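Local structure of pyridoxal kinase (Entamoeba histolytica, 4S1H) at residues V55-I61 against D88-T93; L147-L153 against A164-L168; C13-V17 against E257-I261; I134-I140 against L168-P174. The protein probably phosphorylates pyridoxal, a vitamin B6 form, with ATP to give pyridoxal 5'-phosphate. All coordinates share one frame; numbering follows the deposited sequence.

Interaction 1. Residues V55-I61 against D88-T93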
# COMPACT_ATOMS: atom_id res chain seq x y z
N VAL A 55 2.35 14.19 6.56
CA VAL A 55 3.77 13.91 6.72
C VAL A 55 4.57 15.22 6.87
O VAL A 55 4.32 16.20 6.16
CB VAL A 55 4.27 13.00 5.59
CG1 VAL A 55 5.79 12.90 5.56
CG2 VAL A 55 3.64 11.60 5.76
N LEU A 56 5.49 15.24 7.83
CA LEU A 56 6.29 16.43 8.10
C LEU A 56 7.48 16.51 7.14
O LEU A 56 8.05 15.47 6.74
CB LEU A 56 6.82 16.42 9.54
CG LEU A 56 5.80 16.42 10.67
CD1 LEU A 56 6.53 16.23 11.98
CD2 LEU A 56 5.00 17.71 10.65
N LEU A 57 7.82 17.73 6.75
CA LEU A 57 8.92 17.95 5.82
C LEU A 57 10.21 17.20 6.20
O LEU A 57 10.85 16.59 5.35
CB LEU A 57 9.24 19.43 5.73
CG LEU A 57 10.34 19.87 4.77
CD1 LEU A 57 10.08 19.38 3.35
CD2 LEU A 57 10.47 21.38 4.83
N ASN A 58 10.60 17.27 7.48
CA ASN A 58 11.88 16.65 7.86
C ASN A 58 11.87 15.13 7.63
O ASN A 58 12.88 14.54 7.20
CB ASN A 58 12.27 17.01 9.29
CG ASN A 58 11.43 16.31 10.34
OD1 ASN A 58 10.22 16.55 10.45
ND2 ASN A 58 12.06 15.42 11.11
N ASP A 59 10.73 14.50 7.89
CA ASP A 59 10.56 13.08 7.64
C ASP A 59 10.57 12.76 6.14
O ASP A 59 11.18 11.79 5.71
CB ASP A 59 9.29 12.54 8.32
CG ASP A 59 9.39 12.54 9.84
OD1 ASP A 59 10.49 12.26 10.37
OD2 ASP A 59 8.39 12.88 10.52
N PHE A 60 9.91 13.59 5.34
CA PHE A 60 9.93 13.42 3.91
C PHE A 60 11.37 13.50 3.35
O PHE A 60 11.78 12.67 2.53
CB PHE A 60 8.99 14.49 3.31
CG PHE A 60 8.84 14.42 1.82
CD1 PHE A 60 8.01 13.48 1.22
CD2 PHE A 60 9.53 15.28 1.01
CE1 PHE A 60 7.86 13.42 -0.17
CE2 PHE A 60 9.38 15.26 -0.38
CZ PHE A 60 8.55 14.33 -0.97
N ILE A 61 12.12 14.51 3.77
CA ILE A 61 13.52 14.65 3.38
C ILE A 61 14.36 13.45 3.82
O ILE A 61 15.15 12.90 3.04
CB ILE A 61 14.12 15.98 3.92
CG1 ILE A 61 13.46 17.16 3.19
CG2 ILE A 61 15.61 16.03 3.74
CD1 ILE A 61 13.78 18.50 3.80
N ASP A 88 5.35 23.12 1.53
CA ASP A 88 6.77 22.75 1.76
C ASP A 88 7.16 21.44 1.09
O ASP A 88 8.25 21.33 0.52
CB ASP A 88 7.14 22.79 3.26
CG ASP A 88 6.25 21.91 4.15
OD1 ASP A 88 5.32 21.23 3.65
OD2 ASP A 88 6.47 21.92 5.39
N LEU A 89 6.25 20.47 1.13
CA LEU A 89 6.50 19.15 0.54
C LEU A 89 6.49 19.29 -0.99
O LEU A 89 7.20 18.56 -1.67
CB LEU A 89 5.46 18.11 0.98
CG LEU A 89 5.35 17.83 2.49
CD1 LEU A 89 4.14 16.93 2.73
CD2 LEU A 89 6.63 17.22 3.01
N VAL A 90 5.70 20.21 -1.53
CA VAL A 90 5.67 20.39 -2.96
C VAL A 90 7.00 20.95 -3.45
O VAL A 90 7.53 20.47 -4.45
CB VAL A 90 4.50 21.30 -3.40
CG1 VAL A 90 4.51 21.53 -4.92
CG2 VAL A 90 3.15 20.71 -2.97
N TYR A 91 7.49 22.00 -2.79
CA TYR A 91 8.75 22.62 -3.20
C TYR A 91 9.91 21.64 -3.04
O TYR A 91 10.76 21.56 -3.91
CB TYR A 91 9.01 23.94 -2.47
CG TYR A 91 8.08 25.05 -2.93
CD1 TYR A 91 8.06 25.44 -4.24
CD2 TYR A 91 7.21 25.65 -2.03
CE1 TYR A 91 7.20 26.44 -4.68
CE2 TYR A 91 6.35 26.66 -2.46
CZ TYR A 91 6.36 27.03 -3.78
OH TYR A 91 5.51 28.01 -4.25
N GLU A 92 9.90 20.83 -1.98
CA GLU A 92 10.94 19.80 -1.85
C GLU A 92 10.85 18.74 -2.95
O GLU A 92 11.87 18.35 -3.53
CB GLU A 92 10.86 19.15 -0.50
CG GLU A 92 11.93 18.09 -0.24
CD GLU A 92 13.36 18.54 -0.46
OE1 GLU A 92 13.67 19.77 -0.51
OE2 GLU A 92 14.21 17.63 -0.57
N THR A 93 9.63 18.34 -3.28
CA THR A 93 9.41 17.42 -4.38
C THR A 93 9.96 18.00 -5.69
O THR A 93 10.55 17.26 -6.48
CB THR A 93 7.93 17.07 -4.52
OG1 THR A 93 7.54 16.29 -3.38
CG2 THR A 93 7.66 16.28 -5.80
O HOH W 1 5.86 19.88 7.09
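The carbonyl O of L89 is gripped twice by T93, which together with L89 packs against F60. T93 OG1 donates to L89 O at 2.9 Å, and T93 N donates to it from the opposite face of the carbonyl plane. This ties the hydroxyl to its own helix. T93 OG1 also lies 3.3 Å from F60 CZ, obliquely to the ring. The ring reaches the second helix because F60 CG is anti to the backbone N (chi1 -178°). L89 CD2 sits 3.6 Å from F60 CB. The other methyl, L89 CD1, rests 3.5 Å from V55 O. E92 CG meets the F60 ring at its edge, in plane, and the E92 carboxylate stands nearly perpendicular to the ring. The carboxylate passes by I61 but is held by R96 and N95. L57 CD1 touches E92 CB at 3.9 Å, while L57 CB lies beside D88 OD2, the two chains pointing opposite ways. One water accepts from L57 N and donates to D88 OD2 at 2.7 Å, so it joins the first turn of one helix to the other. D88 OD1 bonds to S86. D59 bonds to S53 of the second subunit. The axes of the two short helical segments come within 10.2 Å, at 24° to each other. Helix 87-100 has helix 124-133 on its V90 side. V55 follows strand 52-54 and bonds to T38 of strand 33-41.

Interaction 2. Residues L147-L153 against A164-L168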
# COMPACT_ATOMS: atom_id res chain seq x y z
N LEU A 147 -8.03 22.32 -13.16
CA LEU A 147 -7.60 23.14 -14.29
C LEU A 147 -7.91 24.62 -14.07
O LEU A 147 -7.08 25.48 -14.32
CB LEU A 147 -8.19 22.64 -15.62
CG LEU A 147 -7.75 23.34 -16.91
CD1 LEU A 147 -6.24 23.20 -17.14
CD2 LEU A 147 -8.49 22.77 -18.10
N SER A 148 -9.11 24.92 -13.59
CA SER A 148 -9.47 26.29 -13.29
C SER A 148 -8.59 26.92 -12.20
O SER A 148 -8.17 28.08 -12.32
CB SER A 148 -10.94 26.33 -12.88
OG SER A 148 -11.36 27.64 -12.60
N PHE A 149 -8.30 26.17 -11.15
CA PHE A 149 -7.40 26.65 -10.08
C PHE A 149 -5.97 26.86 -10.55
O PHE A 149 -5.30 27.74 -10.04
CB PHE A 149 -7.40 25.71 -8.86
CG PHE A 149 -8.70 25.65 -8.10
CD1 PHE A 149 -9.55 26.76 -8.04
CD2 PHE A 149 -9.07 24.50 -7.41
CE1 PHE A 149 -10.75 26.71 -7.34
CE2 PHE A 149 -10.27 24.45 -6.70
CZ PHE A 149 -11.11 25.55 -6.67
N LEU A 150 -5.51 26.06 -11.50
CA LEU A 150 -4.15 26.18 -12.00
C LEU A 150 -3.97 27.31 -12.98
O LEU A 150 -2.82 27.69 -13.25
CB LEU A 150 -3.71 24.87 -12.66
CG LEU A 150 -3.56 23.69 -11.75
CD1 LEU A 150 -3.45 22.41 -12.59
CD2 LEU A 150 -2.35 23.89 -10.84
N THR A 151 -5.06 27.84 -13.55
CA THR A 151 -4.98 28.88 -14.59
C THR A 151 -5.66 30.20 -14.22
O THR A 151 -5.38 31.26 -14.84
CB THR A 151 -5.59 28.39 -15.91
OG1 THR A 151 -6.96 28.06 -15.71
CG2 THR A 151 -4.85 27.21 -16.43
N GLY A 152 -6.58 30.18 -13.25
CA GLY A 152 -7.40 31.34 -12.95
C GLY A 152 -8.53 31.59 -13.93
O GLY A 152 -9.13 32.68 -13.93
N LEU A 153 -8.82 30.61 -14.79
CA LEU A 153 -9.90 30.71 -15.78
C LEU A 153 -11.04 29.78 -15.38
O LEU A 153 -10.84 28.71 -14.81
CB LEU A 153 -9.38 30.30 -17.16
CG LEU A 153 -8.37 31.21 -17.86
CD1 LEU A 153 -8.19 30.83 -19.32
CD2 LEU A 153 -8.78 32.67 -17.76
N ALA A 164 -8.03 27.25 -21.26
CA ALA A 164 -7.22 27.10 -20.08
C ALA A 164 -6.01 26.21 -20.39
O ALA A 164 -4.90 26.47 -19.90
CB ALA A 164 -8.06 26.53 -18.93
N CYS A 165 -6.20 25.18 -21.21
CA CYS A 165 -5.07 24.29 -21.58
C CYS A 165 -4.01 25.09 -22.32
O CYS A 165 -2.82 24.87 -22.14
CB CYS A 165 -5.52 23.12 -22.45
SG CYS A 165 -6.37 21.83 -21.52
N HIS A 166 -4.44 26.01 -23.18
CA HIS A 166 -3.48 26.86 -23.88
C HIS A 166 -2.47 27.50 -22.92
O HIS A 166 -1.24 27.46 -23.16
CB HIS A 166 -4.22 27.90 -24.70
CG HIS A 166 -3.33 28.87 -25.40
ND1 HIS A 166 -2.59 28.51 -26.52
CD2 HIS A 166 -2.96 30.13 -25.08
CE1 HIS A 166 -1.87 29.55 -26.91
NE2 HIS A 166 -2.07 30.54 -26.06
N ILE A 167 -2.98 28.06 -21.83
CA ILE A 167 -2.17 28.81 -20.89
C ILE A 167 -1.05 27.89 -20.37
O ILE A 167 0.12 28.25 -20.32
CB ILE A 167 -3.01 29.30 -19.68
CG1 ILE A 167 -4.07 30.35 -20.11
CG2 ILE A 167 -2.12 29.86 -18.58
CD1 ILE A 167 -3.53 31.65 -20.65
N LEU A 168 -1.43 26.66 -20.07
CA LEU A 168 -0.46 25.70 -19.53
C LEU A 168 0.50 25.16 -20.57
O LEU A 168 1.68 24.96 -20.27
CB LEU A 168 -1.18 24.57 -18.82
CG LEU A 168 -2.03 25.02 -17.65
CD1 LEU A 168 -2.56 23.76 -16.96
CD2 LEU A 168 -1.31 25.92 -16.65
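A164 is the tight centre of this contact, with its CB set between L147 and T151. L147 CG lies 3.8 Å from A164 CB, and T151 OG1 lies 3.7 Å from the same methyl. The axes of the two short helical segments approach to 9.7 Å at 50°, with A164 facing the other helix. Beside it, L147 CD1 meets L168 CD1 at 3.7 Å as the two leucines overlap side by side, running opposite ways. T151 CG2 comes in crosswise to L168 and touches its CG at 3.8 Å. The same methyl is 3.5 Å from A164 O. C165 SG and L147 CD2 extend this inner side toward V178 of strand 175-183. The outer side is looser. There L153 CD1 reaches I167 CG1 at 4.2 Å, and I167 is exposed to solvent. L153 is placed by an ST turn, in which its N donates to T151 OG1. With chi1 at 60°, T151 OG1 turns back to L147 O and donates to it at 2.9 Å. The hydroxyl is therefore satisfied within its own segment. No hydrogen bond crosses between the helices, so the join rests on the fit of apolar groups around A164.

Interaction 3. Residues C13-V17 against E257-I261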
# COMPACT_ATOMS: atom_id res chain seq x y z
N CYS A 13 -5.58 4.49 5.87
CA CYS A 13 -5.54 3.12 6.45
C CYS A 13 -6.69 2.22 6.02
O CYS A 13 -6.54 1.02 5.83
CB CYS A 13 -5.51 3.17 7.98
SG CYS A 13 -4.12 4.09 8.64
N SER A 14 -7.85 2.84 5.82
CA SER A 14 -9.06 2.19 5.37
C SER A 14 -9.54 2.93 4.14
O SER A 14 -9.39 4.16 4.02
CB SER A 14 -10.11 2.29 6.45
OG SER A 14 -11.32 1.63 6.10
N GLY A 15 -10.06 2.16 3.21
CA GLY A 15 -10.46 2.71 1.91
C GLY A 15 -9.36 3.01 0.92
O GLY A 15 -8.21 2.61 1.08
N PHE A 16 -9.72 3.73 -0.13
CA PHE A 16 -8.90 3.78 -1.34
C PHE A 16 -8.87 5.20 -1.90
O PHE A 16 -9.79 5.66 -2.58
CB PHE A 16 -9.42 2.75 -2.37
CG PHE A 16 -9.79 1.42 -1.75
CD1 PHE A 16 -8.81 0.55 -1.33
CD2 PHE A 16 -11.13 1.10 -1.51
CE1 PHE A 16 -9.15 -0.65 -0.71
CE2 PHE A 16 -11.48 -0.10 -0.90
CZ PHE A 16 -10.48 -0.98 -0.49
N VAL A 17 -7.78 5.89 -1.59
CA VAL A 17 -7.37 7.13 -2.28
C VAL A 17 -5.86 7.13 -2.44
O VAL A 17 -5.17 6.31 -1.83
CB VAL A 17 -7.83 8.42 -1.55
CG1 VAL A 17 -9.35 8.48 -1.44
CG2 VAL A 17 -7.19 8.54 -0.17
N GLU A 257 -16.72 4.43 -0.76
CA GLU A 257 -15.49 3.78 -1.25
C GLU A 257 -15.71 3.00 -2.55
O GLU A 257 -16.71 2.28 -2.67
CB GLU A 257 -14.95 2.80 -0.21
CG GLU A 257 -14.64 3.41 1.14
CD GLU A 257 -13.44 4.34 1.18
OE1 GLU A 257 -12.65 4.49 0.19
OE2 GLU A 257 -13.26 4.90 2.29
N ILE A 258 -14.80 3.18 -3.51
CA ILE A 258 -14.85 2.43 -4.77
C ILE A 258 -14.47 0.99 -4.54
O ILE A 258 -13.67 0.68 -3.64
CB ILE A 258 -13.99 3.05 -5.90
CG1 ILE A 258 -12.52 3.16 -5.47
CG2 ILE A 258 -14.57 4.39 -6.32
CD1 ILE A 258 -11.59 3.57 -6.57
N ASN A 259 -15.07 0.10 -5.34
CA ASN A 259 -14.93 -1.35 -5.15
C ASN A 259 -13.66 -1.93 -5.84
O ASN A 259 -13.73 -2.92 -6.57
CB ASN A 259 -16.20 -2.02 -5.65
CG ASN A 259 -16.35 -3.44 -5.18
OD1 ASN A 259 -15.68 -3.88 -4.23
ND2 ASN A 259 -17.26 -4.17 -5.81
N ILE A 260 -12.51 -1.35 -5.55
CA ILE A 260 -11.31 -1.68 -6.26
C ILE A 260 -10.76 -3.06 -5.87
O ILE A 260 -10.24 -3.75 -6.72
CB ILE A 260 -10.27 -0.54 -6.17
CG1 ILE A 260 -9.16 -0.76 -7.20
CG2 ILE A 260 -9.69 -0.40 -4.77
CD1 ILE A 260 -8.19 0.40 -7.28
N ILE A 261 -10.90 -3.47 -4.61
CA ILE A 261 -10.34 -4.80 -4.18
C ILE A 261 -11.01 -5.97 -4.92
O ILE A 261 -10.34 -6.83 -5.50
CB ILE A 261 -10.43 -5.00 -2.66
CG1 ILE A 261 -9.63 -3.92 -1.89
CG2 ILE A 261 -9.90 -6.38 -2.25
CD1 ILE A 261 -8.14 -3.89 -2.16
O HOH W 2 -11.14 6.16 3.27
O HOH W 3 -13.15 2.58 4.42
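F16 is wedged against the segment 257-261, and I260 lies over one face of its ring. I260 CG2 stands 3.7 Å from the ring centroid and 19° off the normal, a CH-pi contact. The side chains of F16 and I260 meet at a slant. I261 stands roughly perpendicular to F16 and brings CG1 to 3.4 Å from F16 CZ. On the same side of the ring as I260 CG2, I258 O comes to 3.3 Å from F16 CD2, obliquely. I24 of helix 18-28 also packs on F16, I260 and I261.

The backbone of F16 is held by E257. F16 N donates to E257 OE1 at 3.0 Å, with an N-H...O angle of 154°. The donor lies well above the carboxylate plane. The E257 chain bends at chi2 (-70°), which lays the carboxylate over G15. G15 has no side chain, and E257 OE1 comes to 3.3 Å from G15 CA. The other oxygen, OE2, bonds to Y47 OH and takes two waters. One also donates to S14 O, and the other is 2.7 Å from S14 OG, which bonds to N3 of the second subunit. Several partners thus probably share the charge of E257. The arrangement ties the loop after strand 5-9, which begins with S10 of the pyridoxal phosphate site, to a loop near the ADP pocket of this ribokinase-type fold.

Interaction 4. Residues I134-I140 against L168-P174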
# COMPACT_ATOMS: atom_id res chain seq x y z
N ILE A 134 3.73 21.54 -11.78
CA ILE A 134 3.20 21.06 -13.05
C ILE A 134 4.12 21.38 -14.23
O ILE A 134 4.08 20.69 -15.24
CB ILE A 134 1.76 21.54 -13.35
CG1 ILE A 134 1.65 23.08 -13.35
CG2 ILE A 134 0.77 20.92 -12.37
CD1 ILE A 134 0.37 23.62 -13.95
N LYS A 135 4.94 22.41 -14.10
CA LYS A 135 5.81 22.83 -15.19
C LYS A 135 6.89 21.80 -15.51
O LYS A 135 7.48 21.87 -16.58
CB LYS A 135 6.46 24.19 -14.89
CG LYS A 135 5.44 25.31 -14.77
CD LYS A 135 6.14 26.65 -14.58
CE LYS A 135 5.14 27.77 -14.40
NZ LYS A 135 5.86 29.03 -14.08
N TYR A 136 7.13 20.86 -14.58
CA TYR A 136 8.09 19.80 -14.81
C TYR A 136 7.47 18.52 -15.39
O TYR A 136 8.19 17.62 -15.76
CB TYR A 136 8.85 19.50 -13.50
CG TYR A 136 9.57 20.73 -12.97
CD1 TYR A 136 10.86 21.07 -13.41
CD2 TYR A 136 8.94 21.59 -12.08
CE1 TYR A 136 11.51 22.21 -12.94
CE2 TYR A 136 9.58 22.73 -11.61
CZ TYR A 136 10.86 23.04 -12.04
OH TYR A 136 11.47 24.18 -11.55
N ALA A 137 6.15 18.46 -15.50
CA ALA A 137 5.44 17.25 -15.91
C ALA A 137 5.44 17.00 -17.40
O ALA A 137 5.35 17.93 -18.22
CB ALA A 137 4.01 17.28 -15.39
N ASP A 138 5.48 15.72 -17.76
CA ASP A 138 5.27 15.27 -19.12
C ASP A 138 3.78 15.22 -19.49
O ASP A 138 3.40 15.41 -20.64
CB ASP A 138 5.95 13.93 -19.29
CG ASP A 138 7.46 14.04 -19.14
OD1 ASP A 138 8.12 14.50 -20.13
OD2 ASP A 138 7.96 13.78 -18.04
N ILE A 139 2.94 14.98 -18.49
CA ILE A 139 1.50 14.94 -18.61
C ILE A 139 0.88 15.33 -17.28
O ILE A 139 1.42 14.96 -16.19
CB ILE A 139 1.03 13.56 -19.08
CG1 ILE A 139 -0.47 13.52 -19.28
CG2 ILE A 139 1.47 12.47 -18.09
CD1 ILE A 139 -0.95 12.27 -19.97
N ILE A 140 -0.23 16.03 -17.33
CA ILE A 140 -0.98 16.34 -16.12
C ILE A 140 -2.40 15.85 -16.26
O ILE A 140 -2.95 15.86 -17.37
CB ILE A 140 -0.90 17.83 -15.72
CG1 ILE A 140 -1.59 18.75 -16.74
CG2 ILE A 140 0.55 18.26 -15.56
CD1 ILE A 140 -1.75 20.16 -16.21
N LEU A 168 -1.43 26.66 -20.07
CA LEU A 168 -0.46 25.70 -19.53
C LEU A 168 0.50 25.16 -20.57
O LEU A 168 1.68 24.96 -20.27
CB LEU A 168 -1.18 24.57 -18.82
CG LEU A 168 -2.03 25.02 -17.65
CD1 LEU A 168 -2.56 23.76 -16.96
CD2 LEU A 168 -1.31 25.92 -16.65
N HIS A 169 0.01 24.87 -21.77
CA HIS A 169 0.87 24.50 -22.88
C HIS A 169 1.90 25.60 -23.20
O HIS A 169 3.04 25.28 -23.50
CB HIS A 169 0.10 24.22 -24.15
CG HIS A 169 -0.77 23.00 -24.10
ND1 HIS A 169 -0.35 21.78 -23.62
CD2 HIS A 169 -2.04 22.81 -24.54
CE1 HIS A 169 -1.33 20.90 -23.74
NE2 HIS A 169 -2.36 21.50 -24.32
N GLU A 170 1.51 26.87 -23.13
CA GLU A 170 2.45 27.99 -23.34
C GLU A 170 3.58 28.00 -22.29
O GLU A 170 4.65 28.49 -22.57
CB GLU A 170 1.72 29.32 -23.35
CG GLU A 170 0.90 29.50 -24.60
CD GLU A 170 1.73 29.86 -25.82
OE1 GLU A 170 2.01 31.07 -26.02
OE2 GLU A 170 2.08 28.93 -26.60
N GLN A 171 3.31 27.48 -21.09
CA GLN A 171 4.33 27.28 -20.03
C GLN A 171 5.22 26.08 -20.27
O GLN A 171 6.14 25.80 -19.47
CB GLN A 171 3.66 27.12 -18.68
CG GLN A 171 2.88 28.31 -18.18
CD GLN A 171 2.04 27.98 -16.96
OE1 GLN A 171 2.18 26.90 -16.36
NE2 GLN A 171 1.15 28.89 -16.60
N GLY A 172 4.91 25.31 -21.31
CA GLY A 172 5.72 24.16 -21.69
C GLY A 172 5.11 22.78 -21.43
O GLY A 172 5.71 21.81 -21.86
N ILE A 173 3.93 22.68 -20.83
CA ILE A 173 3.36 21.35 -20.47
C ILE A 173 2.90 20.62 -21.73
O ILE A 173 2.02 21.11 -22.43
CB ILE A 173 2.22 21.46 -19.45
CG1 ILE A 173 2.78 22.06 -18.14
CG2 ILE A 173 1.59 20.08 -19.21
CD1 ILE A 173 1.75 22.57 -17.16
N PRO A 174 3.51 19.47 -22.05
CA PRO A 174 3.20 18.86 -23.34
C PRO A 174 1.80 18.26 -23.48
O PRO A 174 1.25 18.33 -24.58
CB PRO A 174 4.25 17.75 -23.49
CG PRO A 174 5.29 18.06 -22.48
CD PRO A 174 4.61 18.75 -21.36
O HOH W 4 7.81 23.75 -18.48
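The turn between helix 124-133 and strand 139-140 runs beside the end of helix 158-170, with K135 facing I173 and D138 facing P174. The helix ends in a Schellman motif. G172 takes a positive phi, G172 N donates to H169 O, and I173 N donates to L168 O at 3.3 Å. I140 bonds through its backbone to both V175 and L177, consistent with a beta-alpha-beta crossover from strand 139-140 through helices 144-151 and 158-170 to strand 175-183. Between the segments a water donates to K135 O and Q171 O, both within 2.8 Å, bridging the two turns. The packing is mostly apolar. I134 CD1 meets I173 CD1 at 3.6 Å. I173 CG1 also lies against I134 O. I134 CG1 sits between its backbone N and carbonyl carbon (chi1 57°), and this sends CD1 toward the helix end. I140 CD1 crosses to L168 CD1 at 3.8 Å. P174 CD abuts A137 O at 3.3 Å. At the solvent side the extended chain of K135 crosses Q171 at about a right angle, with K135 CE 3.7 Å from Q171 OE1. D138 turns away and is held by F108 N and K101. H169 ties the residues leading into strand 175-183 to the helix end: its ND1 donates to I173 O at 2.7 Å, nearly straight at 172° and in the ring plane, while H169 NE2 bonds to S192 OG.

Following the chain from the N terminus, 13-17 comes first, but its partner 257-261 arrives after 239 intervening residues. Interaction 3 therefore encloses the other three. Interaction 1 opens next and closes after 26 residues, tying helix 57-69 to helix 87-100. It is complete before interaction 4 begins. Interaction 4 joins the turn before strand 139-140 to the end of helix 158-170, and interaction 2, with only ten residues between its segments, lies within its loop. No two of the loops cross. Interactions 2 and 4 share L168 and touch through L150 and I134. Interaction 3 lies about 30 Å from both, centre to centre. Interactions 1 and 3 both reach the second subunit.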